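Local coordinates for aquaporin aqpM (Methanothermobacter marburgensis str. Marburg, PDB 2F2B), which is a homotetrameric membrane water channel that lets water move both ways under osmotic drive and transiently raises the initial glycerol flux, at residues Y225-G228 with P229-A233. Numbering follows the deposited sequence.
Sequences YVIG and PIVGA
With its chi1 of 175°, Val226 carries CG1 on the side of its own carbonyl carbon, while the extended Ile230 chain, CG1 set beside its backbone N (chi1 -67°), reaches back one turn. The two side chains run alongside each other, with Val226 CG1 4.0 Å from Ile230 CD1. One residue on, the same i to i+4 pairing recurs: Ile227 CG2 meets Val231 CG2 at 3.8 Å. Ile230 also touches Ile87 of helix 83-91, and Ile227 touches Met147 of helix 143-166. Beneath these ridges, Ile230 N bonds to Val226 O at 3.2 Å and Val231 N to Ile227 O at 2.9 Å. Gly232 N to Gly228 O, at 3.0 Å, carries on the i to i+4 bonding past the proline.

Helix 224-243, most of which lies in the last predicted membrane span of this aquaporin fold, illustrates how a proline kinks a transmembrane helix. Pro229 has no N-H to return to the preceding turn; its ring lies against the carbonyl of Tyr225 instead, Pro229 CG 3.4 Å from Tyr225 O, which is buried without a hydrogen-bond partner. The ring also packs against Ala84 and Pro200 of the two NPA motifs, where the half-helices 83-91 and 200-214 begin. Near the start of the helix, the buried Tyr225 ring touches Thr203 and Tyr207, and its OH is hydrogen-bonded to Ser194 O.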
ATOM      1  N   TYR A 225       9.497  -9.632  24.609  1.00 14.94           N
ATOM      2  CA  TYR A 225       9.919  -9.713  23.217  1.00 14.03           C
ATOM      3  C   TYR A 225      10.841 -10.871  22.864  1.00 14.84           C
ATOM      4  O   TYR A 225      11.318 -10.980  21.733  1.00 13.45           O
ATOM      5  CB  TYR A 225      10.528  -8.365  22.836  1.00 13.47           C
ATOM      6  CG  TYR A 225       9.555  -7.249  23.132  1.00 12.77           C
ATOM      7  CD1 TYR A 225       8.411  -7.076  22.350  1.00 11.92           C
ATOM      8  CD2 TYR A 225       9.711  -6.434  24.261  1.00 12.97           C
ATOM      9  CE1 TYR A 225       7.445  -6.131  22.683  1.00 12.48           C
ATOM     10  CE2 TYR A 225       8.746  -5.486  24.604  1.00 13.01           C
ATOM     11  CZ  TYR A 225       7.615  -5.342  23.810  1.00 12.59           C
ATOM     12  OH  TYR A 225       6.647  -4.428  24.146  1.00 12.99           O
ATOM     13  N   VAL A 226      11.093 -11.733  23.843  1.00 14.37           N
ATOM     14  CA  VAL A 226      11.906 -12.916  23.622  1.00 14.82           C
ATOM     15  C   VAL A 226      10.946 -14.097  23.694  1.00 14.65           C
ATOM     16  O   VAL A 226      10.808 -14.861  22.741  1.00 15.38           O
ATOM     17  CB  VAL A 226      12.995 -13.085  24.709  1.00 15.48           C
ATOM     18  CG1 VAL A 226      13.737 -14.397  24.497  1.00 16.16           C
ATOM     19  CG2 VAL A 226      13.972 -11.921  24.650  1.00 15.68           C
ATOM     20  N   ILE A 227      10.258 -14.219  24.826  1.00 15.25           N
ATOM     21  CA  ILE A 227       9.316 -15.311  25.035  1.00 15.95           C
ATOM     22  C   ILE A 227       8.108 -15.238  24.100  1.00 15.35           C
ATOM     23  O   ILE A 227       7.734 -16.236  23.488  1.00 15.73           O
ATOM     24  CB  ILE A 227       8.812 -15.332  26.497  1.00 18.11           C
ATOM     25  CG1 ILE A 227      10.000 -15.429  27.459  1.00 19.53           C
ATOM     26  CG2 ILE A 227       7.884 -16.522  26.711  1.00 18.39           C
ATOM     27  CD1 ILE A 227       9.617 -15.341  28.927  1.00 22.43           C
ATOM     28  N   GLY A 228       7.501 -14.059  23.997  1.00 14.38           N
ATOM     29  CA  GLY A 228       6.335 -13.899  23.143  1.00 14.46           C
ATOM     30  C   GLY A 228       6.550 -14.361  21.712  1.00 13.71           C
ATOM     31  O   GLY A 228       5.836 -15.245  21.220  1.00 13.71           O
ATOM     32  N   PRO A 229       7.527 -13.776  21.005  1.00 13.21           N
ATOM     33  CA  PRO A 229       7.795 -14.169  19.617  1.00 11.99           C
ATOM     34  C   PRO A 229       8.193 -15.634  19.456  1.00 13.27           C
ATOM     35  O   PRO A 229       7.714 -16.321  18.554  1.00 12.57           O
ATOM     36  CB  PRO A 229       8.911 -13.210  19.201  1.00 13.39           C
ATOM     37  CG  PRO A 229       8.576 -11.968  19.986  1.00 13.19           C
ATOM     38  CD  PRO A 229       8.260 -12.545  21.352  1.00 12.56           C
ATOM     39  N   ILE A 230       9.066 -16.124  20.327  1.00 12.65           N
ATOM     40  CA  ILE A 230       9.490 -17.512  20.213  1.00 14.24           C
ATOM     41  C   ILE A 230       8.323 -18.477  20.413  1.00 14.04           C
ATOM     42  O   ILE A 230       8.178 -19.440  19.662  1.00 14.09           O
ATOM     43  CB  ILE A 230      10.633 -17.828  21.211  1.00 15.26           C
ATOM     44  CG1 ILE A 230      11.886 -17.043  20.808  1.00 17.72           C
ATOM     45  CG2 ILE A 230      10.935 -19.321  21.212  1.00 17.62           C
ATOM     46  CD1 ILE A 230      13.069 -17.209  21.755  1.00 18.93           C
ATOM     47  N   VAL A 231       7.481 -18.213  21.407  1.00 14.37           N
ATOM     48  CA  VAL A 231       6.330 -19.075  21.661  1.00 14.90           C
ATOM     49  C   VAL A 231       5.362 -19.037  20.478  1.00 14.83           C
ATOM     50  O   VAL A 231       4.893 -20.076  20.010  1.00 14.51           O
ATOM     51  CB  VAL A 231       5.586 -18.647  22.944  1.00 15.34           C
ATOM     52  CG1 VAL A 231       4.256 -19.382  23.052  1.00 15.72           C
ATOM     53  CG2 VAL A 231       6.458 -18.944  24.165  1.00 16.58           C
ATOM     54  N   GLY A 232       5.060 -17.834  19.998  1.00 14.60           N
ATOM     55  CA  GLY A 232       4.157 -17.713  18.869  1.00 13.60           C
ATOM     56  C   GLY A 232       4.689 -18.413  17.631  1.00 13.03           C
ATOM     57  O   GLY A 232       3.944 -19.096  16.930  1.00 14.13           O
ATOM     58  N   ALA A 233       5.980 -18.253  17.358  1.00 12.42           N
ATOM     59  CA  ALA A 233       6.584 -18.874  16.184  1.00 12.86           C
ATOM     60  C   ALA A 233       6.556 -20.399  16.250  1.00 13.15           C
ATOM     61  O   ALA A 233       6.177 -21.060  15.286  1.00 14.05           O
ATOM     62  CB  ALA A 233       8.025 -18.386  16.009  1.00 12.12           C
TER